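Local coordinates for coelenterazine-binding protein with bound coelenterazine (Renilla muelleri, PDB 2HQ8), which binds the luciferin coelenterazine and probably makes it available to luciferase and oxygen only when calcium is bound, at residues I31-Y36 against V64-G69; E37-R42 against Q129-D134; E123-L128 against D138-C143. All coordinates share one frame; numbering follows the deposited sequence.

The three contacts step across the four EF-hands of this protein. Contact 1 joins the exiting helix of the first hand to the helix that enters the second; contact 2 carries the same helix 33-46 across to helix 121-131, the exiting helix of the third hand, and contact 3 links that helix to the entering helix 137-147 of the fourth. Centres of contacts 1 and 2 lie about 14 Å apart, those of contacts 2 and 3 about 12 Å, while those of contacts 1 and 3 are about 22 Å apart on opposite sides of the chain's centre. Segments 31-36 and 123-128 each supply a calcium ligand, Asp35 and Glu123, neither of which touches the opposite segment.

Contact 1: residues I31-Y36 against V64-G69; sequences ISREDY and VADQLG. With CA (calcium ion), chain D.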
loop_
_atom_site.group_PDB
_atom_site.type_symbol
_atom_site.label_atom_id
_atom_site.label_comp_id
_atom_site.label_asym_id
_atom_site.label_seq_id
_atom_site.Cartn_x
_atom_site.Cartn_y
_atom_site.Cartn_z
ATOM N N ILE A 31 -6.350 -12.483 -1.970
ATOM C CA ILE A 31 -6.726 -11.144 -1.541
ATOM C C ILE A 31 -8.261 -11.118 -1.439
ATOM O O ILE A 31 -8.942 -11.460 -2.404
ATOM C CB ILE A 31 -6.296 -10.082 -2.581
ATOM C CG1 ILE A 31 -4.773 -10.058 -2.777
ATOM C CG2 ILE A 31 -6.856 -8.674 -2.184
ATOM C CD1 ILE A 31 -3.987 -10.036 -1.492
ATOM N N SER A 32 -8.760 -10.693 -0.279
ATOM C CA SER A 32 -10.177 -10.600 0.037
ATOM C C SER A 32 -10.427 -9.453 1.029
ATOM O O SER A 32 -9.465 -8.846 1.610
ATOM C CB SER A 32 -10.681 -11.949 0.582
ATOM O OG SER A 32 -10.208 -12.222 1.904
ATOM N N ARG A 33 -11.703 -9.147 1.264
ATOM C CA ARG A 33 -11.983 -8.079 2.223
ATOM C C ARG A 33 -11.478 -8.390 3.627
ATOM O O ARG A 33 -11.161 -7.478 4.372
ATOM C CB ARG A 33 -13.468 -7.754 2.232
ATOM C CG ARG A 33 -14.350 -8.836 2.803
ATOM C CD ARG A 33 -15.837 -8.503 2.505
ATOM N NE ARG A 33 -16.338 -7.336 3.232
ATOM C CZ ARG A 33 -16.585 -6.126 2.713
ATOM N NH1 ARG A 33 -16.332 -5.847 1.454
ATOM N NH2 ARG A 33 -17.086 -5.173 3.491
ATOM N N GLU A 34 -11.408 -9.680 3.981
ATOM C CA GLU A 34 -10.808 -10.127 5.238
ATOM C C GLU A 34 -9.401 -9.563 5.460
ATOM O O GLU A 34 -9.058 -9.217 6.612
ATOM C CB GLU A 34 -10.751 -11.656 5.289
ATOM C CG GLU A 34 -12.169 -12.341 5.460
ATOM C CD GLU A 34 -12.996 -12.496 4.164
ATOM O OE1 GLU A 34 -12.532 -12.225 3.047
ATOM O OE2 GLU A 34 -14.167 -12.886 4.295
ATOM N N ASP A 35 -8.602 -9.514 4.383
ATOM C CA ASP A 35 -7.257 -8.878 4.407
ATOM C C ASP A 35 -7.316 -7.387 4.789
ATOM O O ASP A 35 -6.593 -6.934 5.681
ATOM C CB ASP A 35 -6.522 -9.048 3.064
ATOM C CG ASP A 35 -6.253 -10.500 2.738
ATOM O OD1 ASP A 35 -5.618 -11.170 3.585
ATOM O OD2 ASP A 35 -6.664 -10.979 1.650
ATOM N N TYR A 36 -8.124 -6.631 4.063
ATOM C CA TYR A 36 -8.337 -5.218 4.403
ATOM C C TYR A 36 -8.787 -5.034 5.828
ATOM O O TYR A 36 -8.274 -4.163 6.525
ATOM C CB TYR A 36 -9.280 -4.531 3.388
ATOM C CG TYR A 36 -8.551 -4.288 2.099
ATOM C CD1 TYR A 36 -8.302 -5.338 1.207
ATOM C CD2 TYR A 36 -8.051 -3.025 1.777
ATOM C CE1 TYR A 36 -7.599 -5.153 0.051
ATOM C CE2 TYR A 36 -7.354 -2.821 0.582
ATOM C CZ TYR A 36 -7.136 -3.903 -0.269
ATOM O OH TYR A 36 -6.431 -3.739 -1.427
ATOM N N VAL A 64 -12.546 0.760 1.040
ATOM C CA VAL A 64 -11.576 0.534 -0.014
ATOM C C VAL A 64 -11.792 -0.860 -0.618
ATOM O O VAL A 64 -11.842 -1.014 -1.841
ATOM C CB VAL A 64 -10.138 0.681 0.512
ATOM C CG1 VAL A 64 -9.112 0.297 -0.573
ATOM C CG2 VAL A 64 -9.920 2.106 0.993
ATOM N N ALA A 65 -11.969 -1.860 0.246
ATOM C CA ALA A 65 -12.285 -3.211 -0.262
ATOM C C ALA A 65 -13.501 -3.160 -1.185
ATOM O O ALA A 65 -13.478 -3.703 -2.289
ATOM C CB ALA A 65 -12.505 -4.174 0.869
ATOM N N ASP A 66 -14.552 -2.483 -0.741
ATOM C CA ASP A 66 -15.751 -2.277 -1.584
ATOM C C ASP A 66 -15.441 -1.572 -2.904
ATOM O O ASP A 66 -15.900 -1.985 -3.948
ATOM C CB ASP A 66 -16.816 -1.510 -0.815
ATOM C CG ASP A 66 -17.446 -2.335 0.327
ATOM O OD1 ASP A 66 -17.171 -3.548 0.452
ATOM O OD2 ASP A 66 -18.199 -1.739 1.117
ATOM N N GLN A 67 -14.623 -0.528 -2.877
ATOM C CA GLN A 67 -14.294 0.187 -4.118
ATOM C C GLN A 67 -13.541 -0.735 -5.084
ATOM O O GLN A 67 -13.710 -0.657 -6.322
ATOM C CB GLN A 67 -13.425 1.405 -3.793
ATOM C CG GLN A 67 -14.204 2.577 -3.201
ATOM C CD GLN A 67 -13.270 3.729 -2.817
ATOM O OE1 GLN A 67 -12.465 3.601 -1.910
ATOM N NE2 GLN A 67 -13.402 4.857 -3.507
ATOM N N LEU A 68 -12.743 -1.642 -4.509
ATOM C CA LEU A 68 -11.970 -2.602 -5.313
ATOM C C LEU A 68 -12.779 -3.809 -5.779
ATOM O O LEU A 68 -12.278 -4.651 -6.539
ATOM C CB LEU A 68 -10.723 -3.071 -4.536
ATOM C CG LEU A 68 -9.622 -2.020 -4.330
ATOM C CD1 LEU A 68 -8.642 -2.621 -3.381
ATOM C CD2 LEU A 68 -8.911 -1.686 -5.661
ATOM N N GLY A 69 -14.022 -3.905 -5.320
ATOM C CA GLY A 69 -14.894 -5.012 -5.685
ATOM C C GLY A 69 -14.689 -6.282 -4.854
ATOM O O GLY A 69 -15.050 -7.366 -5.297
HETATM CA CA CA D . -5.847 -13.228 2.231
HETATM O O HOH W 1 -8.114 -13.847 1.821
HETATM O O HOH W 2 -17.970 -2.513 3.583
#
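A partly buried helix-helix contact, apolar inside and salt-bridged at its exposed margin, joins Arg33 and Tyr36 at the start of helix 33-46 to Val64, Ala65, Asp66 and Leu68 around the C-terminal turn of helix 51-67. The CB of Arg33 rests on Ala65 CB at 3.9 Å, where the backbones come nearest. Beyond that point the Arg33 chain, bent at chi3 (-68°), brings NH1 to Asp66 OD1 at 2.6 Å. This salt bridge is nearly straight (168°), lies close to the guanidinium plane and meets the oxygen almost along its C-O axis. One water closes the other side, accepting from Arg33 NH2 and donating to Asp66 OD2, while NH1 also bonds Leu70 O.

The segments belong to two successive EF-hands, the first ending its calcium loop here. Asp35 grips the ion with both carboxylate oxygens, each at 2.5 Å, alongside Asp24, Thr26, Asp28 and Phe30 O; Ser32 holds a calcium-bound water through OG, and its backbone N donates to Asp35 OD2, steadying the carboxylate.

Tyr36 builds the apolar part. Its CG stands beside the backbone N (chi1 -74°), and the ring extends across the helix end, with CE2 3.8 Å from Val64 CG1 and CZ 3.7 Å from Leu68 CD1. Val64 in turn packs on Ile106, Met107 and Cys110 of helix 94-111.

Contact 2: residues E37-R42 against Q129-D134; sequences ELIAVR and QAVGPD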
loop_
_atom_site.group_PDB
_atom_site.type_symbol
_atom_site.label_atom_id
_atom_site.label_comp_id
_atom_site.label_asym_id
_atom_site.label_seq_id
_atom_site.Cartn_x
_atom_site.Cartn_y
_atom_site.Cartn_z
ATOM N N GLU A 37 -9.717 -5.870 6.284
ATOM C CA GLU A 37 -10.190 -5.761 7.674
ATOM C C GLU A 37 -9.073 -6.032 8.674
ATOM O O GLU A 37 -8.871 -5.272 9.640
ATOM C CB GLU A 37 -11.351 -6.708 7.923
ATOM C CG GLU A 37 -11.971 -6.437 9.297
ATOM C CD GLU A 37 -13.010 -7.462 9.695
ATOM O OE1 GLU A 37 -12.965 -8.610 9.174
ATOM O OE2 GLU A 37 -13.834 -7.117 10.565
ATOM N N LEU A 38 -8.291 -7.060 8.409
ATOM C CA LEU A 38 -7.197 -7.406 9.314
ATOM C C LEU A 38 -6.097 -6.336 9.380
ATOM O O LEU A 38 -5.530 -6.106 10.448
ATOM C CB LEU A 38 -6.589 -8.746 8.946
ATOM C CG LEU A 38 -5.498 -9.292 9.877
ATOM C CD1 LEU A 38 -5.943 -9.267 11.341
ATOM C CD2 LEU A 38 -5.061 -10.674 9.381
ATOM N N ILE A 39 -5.813 -5.704 8.253
ATOM C CA ILE A 39 -4.794 -4.638 8.201
ATOM C C ILE A 39 -5.278 -3.508 9.115
ATOM O O ILE A 39 -4.481 -2.956 9.879
ATOM C CB ILE A 39 -4.564 -4.147 6.742
ATOM C CG1 ILE A 39 -3.897 -5.224 5.877
ATOM C CG2 ILE A 39 -3.751 -2.836 6.710
ATOM C CD1 ILE A 39 -3.881 -4.829 4.359
ATOM N N ALA A 40 -6.573 -3.182 9.043
ATOM C CA ALA A 40 -7.169 -2.099 9.864
ATOM C C ALA A 40 -7.127 -2.454 11.359
ATOM O O ALA A 40 -6.817 -1.593 12.227
ATOM C CB ALA A 40 -8.612 -1.801 9.400
ATOM N N VAL A 41 -7.425 -3.723 11.651
ATOM C CA VAL A 41 -7.385 -4.234 13.010
ATOM C C VAL A 41 -5.956 -4.188 13.559
ATOM O O VAL A 41 -5.729 -3.754 14.682
ATOM C CB VAL A 41 -8.025 -5.645 13.102
ATOM C CG1 VAL A 41 -7.764 -6.281 14.492
ATOM C CG2 VAL A 41 -9.525 -5.519 12.870
ATOM N N ARG A 42 -4.990 -4.576 12.736
ATOM C CA ARG A 42 -3.609 -4.604 13.179
ATOM C C ARG A 42 -3.115 -3.195 13.400
ATOM O O ARG A 42 -2.461 -2.901 14.426
ATOM C CB ARG A 42 -2.742 -5.344 12.167
ATOM C CG ARG A 42 -2.877 -6.865 12.253
ATOM C CD ARG A 42 -2.015 -7.478 11.191
ATOM N NE ARG A 42 -2.042 -8.936 11.226
ATOM C CZ ARG A 42 -1.317 -9.714 10.436
ATOM N NH1 ARG A 42 -0.535 -9.177 9.509
ATOM N NH2 ARG A 42 -1.407 -11.042 10.557
ATOM N N GLN A 129 4.032 -2.327 9.305
ATOM C CA GLN A 129 4.151 -3.530 10.154
ATOM C C GLN A 129 2.866 -4.360 10.225
ATOM O O GLN A 129 2.918 -5.545 10.572
ATOM C CB GLN A 129 4.695 -3.196 11.533
ATOM C CG GLN A 129 6.202 -2.798 11.433
ATOM C CD GLN A 129 6.776 -2.344 12.755
ATOM O OE1 GLN A 129 6.078 -1.759 13.591
ATOM N NE2 GLN A 129 8.060 -2.590 12.940
ATOM N N ALA A 130 1.727 -3.726 9.951
ATOM C CA ALA A 130 0.439 -4.451 9.748
ATOM C C ALA A 130 0.510 -5.374 8.512
ATOM O O ALA A 130 0.068 -6.539 8.566
ATOM C CB ALA A 130 -0.730 -3.444 9.598
ATOM N N VAL A 131 1.036 -4.866 7.395
ATOM C CA VAL A 131 1.151 -5.698 6.185
ATOM C C VAL A 131 2.404 -6.547 6.178
ATOM O O VAL A 131 2.469 -7.535 5.456
ATOM C CB VAL A 131 1.068 -4.894 4.848
ATOM C CG1 VAL A 131 -0.296 -4.237 4.696
ATOM C CG2 VAL A 131 2.272 -3.886 4.697
ATOM N N GLY A 132 3.394 -6.173 6.992
ATOM C CA GLY A 132 4.699 -6.855 6.988
ATOM C C GLY A 132 5.109 -7.052 8.425
ATOM O O GLY A 132 5.953 -6.310 8.942
ATOM N N PRO A 133 4.489 -8.033 9.101
ATOM C CA PRO A 133 4.770 -8.223 10.525
ATOM C C PRO A 133 6.239 -8.536 10.851
ATOM O O PRO A 133 6.657 -8.317 11.985
ATOM C CB PRO A 133 3.873 -9.413 10.907
ATOM C CG PRO A 133 2.780 -9.396 9.926
ATOM C CD PRO A 133 3.444 -8.955 8.623
ATOM N N ASP A 134 6.963 -9.052 9.857
ATOM C CA ASP A 134 8.391 -9.368 9.878
ATOM C C ASP A 134 9.301 -8.162 9.740
ATOM O O ASP A 134 10.518 -8.276 9.911
ATOM C CB ASP A 134 8.674 -10.228 8.651
ATOM C CG ASP A 134 7.975 -9.672 7.377
ATOM O OD1 ASP A 134 6.707 -9.614 7.322
ATOM O OD2 ASP A 134 8.698 -9.278 6.436
#
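Ile39 and Ala130 form the close-packed, buried side of this contact between the exiting helices of the first and third EF-hands. The methyl CD1 of Ile39 meets Val131 CG1 at 3.6 Å as the two branched chains pass at a slant, and Ala130 CB sits 3.8 Å from the carbonyl O of Ile39. Alanine lets the backbones approach closely: the CA atoms of Arg42 and Ala130 are 5.3 Å apart, with their CB atoms at 3.8 Å.

Towards the surface the fit gives way to a single polar reach. The Arg42 chain runs fully extended from CG to NE (chi2 and chi3 both 178°), which carries the guanidinium past Ala130 to the end of helix 121-131. There NH1 donates, within the plane of its own guanidinium, to Ala130 O at 2.9 Å, with an N-H...O angle of 155°, and lies 3.3 Å from CG of the exposed Pro133. A leucine in place of Arg42 would probably leave Ala130 O without this donor and Pro133 CG without its neighbour.

Since Ala130 O belongs to the last turn of its helix, the positive guanidinium is placed where the helix dipole is negative, an arrangement likely to be electrostatically favourable.

Contact 3: residues E123-L128 against D138-C143; sequences EFKAFL and DKAITC. With CA (calcium ion), chain E.
Leu128 CD1 presses on Cys143 CB at 3.5 Å, the one carbon pair of the contact that is closer than usual; the axes of the short helix segments approach to 9.4 Å. The two helices flank the linker between paired EF-hands: 121-131 exits the third hand and 137-147 enters the fourth, their N-to-C directions 121° apart. The interface is carried by apolar side chains.

Ala140, whose CA comes nearest to that of Lys125, supplies the small central surface. Its CB is approached by Lys125 CG at 4.0 Å and by Leu128 CD1 at 4.1 Å. Only the aliphatic base of the lysine takes part: CG lies anti to the backbone N (chi1 -176°), and the chain continues to a terminal bend, leaving NZ to form a salt bridge with Asp137 and a hydrogen bond with Gln129.

Phe124 closes the contact on the Cys143 side. The edge of its ring, at CE2, points to the Cys143 backbone and lies 4.0 Å from Cys143 CB, while one face carries Leu128 CG of its own helix, offset toward the rim. Leu128 thus meets the ring with CG and the neighbouring helix with CD1. The same ring also packs on Phe144 and Leu147, and on Val119 and Ile155 in the two hands' loops, so it contributes to the core of the EF-hand pair.

Just before Phe124, Glu123 turns to the calcium ion of the third hand, completing a site with Asp112, Asp114, Asp116, the carbonyl of Tyr118 and a water. Its carboxylate is bidentate, OE1 at 2.4 Å and OE2 at 2.5 Å from the calcium, and OE1 also accepts a hydrogen bond from Ser120 N.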
loop_
_atom_site.group_PDB
_atom_site.type_symbol
_atom_site.label_atom_id
_atom_site.label_comp_id
_atom_site.label_asym_id
_atom_site.label_seq_id
_atom_site.Cartn_x
_atom_site.Cartn_y
_atom_site.Cartn_z
ATOM N N GLU A 123 2.050 6.545 12.068
ATOM C CA GLU A 123 1.018 6.069 11.127
ATOM C C GLU A 123 1.622 5.170 10.025
ATOM O O GLU A 123 1.064 4.099 9.692
ATOM C CB GLU A 123 0.216 7.252 10.520
ATOM C CG GLU A 123 -0.792 7.908 11.515
ATOM C CD GLU A 123 -1.263 9.300 11.065
ATOM O OE1 GLU A 123 -0.615 9.895 10.176
ATOM O OE2 GLU A 123 -2.291 9.787 11.586
ATOM N N PHE A 124 2.720 5.624 9.417
ATOM C CA PHE A 124 3.349 4.821 8.371
ATOM C C PHE A 124 3.945 3.522 8.927
ATOM O O PHE A 124 3.829 2.451 8.308
ATOM C CB PHE A 124 4.401 5.631 7.590
ATOM C CG PHE A 124 4.822 4.975 6.297
ATOM C CD1 PHE A 124 3.892 4.748 5.265
ATOM C CD2 PHE A 124 6.156 4.652 6.078
ATOM C CE1 PHE A 124 4.307 4.111 4.034
ATOM C CE2 PHE A 124 6.559 4.050 4.872
ATOM C CZ PHE A 124 5.636 3.791 3.850
ATOM N N LYS A 125 4.524 3.603 10.123
ATOM C CA LYS A 125 5.098 2.408 10.766
ATOM C C LYS A 125 4.016 1.374 11.068
ATOM O O LYS A 125 4.255 0.178 10.823
ATOM C CB LYS A 125 5.848 2.782 12.032
ATOM C CG LYS A 125 6.559 1.608 12.732
ATOM C CD LYS A 125 7.208 2.171 14.012
ATOM C CE LYS A 125 7.803 1.079 14.876
ATOM N NZ LYS A 125 6.769 0.183 15.517
ATOM N N ALA A 126 2.880 1.832 11.602
ATOM C CA ALA A 126 1.725 0.959 11.901
ATOM C C ALA A 126 1.236 0.253 10.625
ATOM O O ALA A 126 1.015 -0.953 10.616
ATOM C CB ALA A 126 0.616 1.731 12.518
ATOM N N PHE A 127 1.087 1.013 9.543
ATOM C CA PHE A 127 0.715 0.416 8.257
ATOM C C PHE A 127 1.708 -0.632 7.768
ATOM O O PHE A 127 1.299 -1.735 7.412
ATOM C CB PHE A 127 0.557 1.481 7.156
ATOM C CG PHE A 127 0.433 0.878 5.787
ATOM C CD1 PHE A 127 -0.768 0.229 5.406
ATOM C CD2 PHE A 127 1.524 0.902 4.900
ATOM C CE1 PHE A 127 -0.878 -0.378 4.111
ATOM C CE2 PHE A 127 1.423 0.306 3.614
ATOM C CZ PHE A 127 0.216 -0.322 3.225
ATOM N N LEU A 128 2.994 -0.276 7.709
ATOM C CA LEU A 128 3.997 -1.187 7.175
ATOM C C LEU A 128 4.111 -2.458 7.984
ATOM O O LEU A 128 4.341 -3.538 7.408
ATOM C CB LEU A 128 5.383 -0.543 7.150
ATOM C CG LEU A 128 5.691 0.573 6.135
ATOM C CD1 LEU A 128 7.148 1.017 6.339
ATOM C CD2 LEU A 128 5.446 0.083 4.709
ATOM N N ASP A 138 13.481 -0.634 12.794
ATOM C CA ASP A 138 14.564 0.093 12.063
ATOM C C ASP A 138 14.256 0.149 10.556
ATOM O O ASP A 138 14.438 1.202 9.934
ATOM C CB ASP A 138 15.930 -0.598 12.288
ATOM C CG ASP A 138 17.103 0.034 11.467
ATOM O OD1 ASP A 138 16.918 0.995 10.702
ATOM O OD2 ASP A 138 18.247 -0.441 11.596
ATOM N N LYS A 139 13.804 -0.967 9.977
ATOM C CA LYS A 139 13.541 -0.994 8.535
ATOM C C LYS A 139 12.329 -0.136 8.197
ATOM O O LYS A 139 12.313 0.512 7.152
ATOM C CB LYS A 139 13.411 -2.412 7.993
ATOM C CG LYS A 139 14.787 -3.173 7.940
ATOM C CD LYS A 139 14.615 -4.599 7.375
ATOM N N ALA A 140 11.342 -0.105 9.097
ATOM C CA ALA A 140 10.147 0.712 8.878
ATOM C C ALA A 140 10.536 2.184 8.897
ATOM O O ALA A 140 10.031 2.975 8.096
ATOM C CB ALA A 140 9.108 0.420 9.912
ATOM N N ILE A 141 11.464 2.543 9.786
ATOM C CA ILE A 141 11.940 3.939 9.886
ATOM C C ILE A 141 12.694 4.307 8.616
ATOM O O ILE A 141 12.503 5.402 8.046
ATOM C CB ILE A 141 12.808 4.147 11.134
ATOM C CG1 ILE A 141 11.919 4.117 12.392
ATOM C CG2 ILE A 141 13.592 5.467 11.019
ATOM C CD1 ILE A 141 12.710 3.639 13.665
ATOM N N THR A 142 13.487 3.366 8.127
ATOM C CA THR A 142 14.212 3.569 6.857
ATOM C C THR A 142 13.254 3.821 5.686
ATOM O O THR A 142 13.483 4.738 4.865
ATOM C CB THR A 142 15.161 2.394 6.563
ATOM O OG1 THR A 142 16.169 2.355 7.589
ATOM C CG2 THR A 142 15.806 2.573 5.155
ATOM N N CYS A 143 12.160 3.041 5.650
ATOM C CA CYS A 143 11.118 3.194 4.630
ATOM C C CYS A 143 10.451 4.555 4.741
ATOM O O CYS A 143 10.208 5.224 3.734
ATOM C CB CYS A 143 10.058 2.083 4.737
ATOM S SG CYS A 143 10.694 0.472 4.278
HETATM CA CA CA E . -1.868 11.886 10.314
HETATM O O HOH W 3 0.010 12.810 12.027
#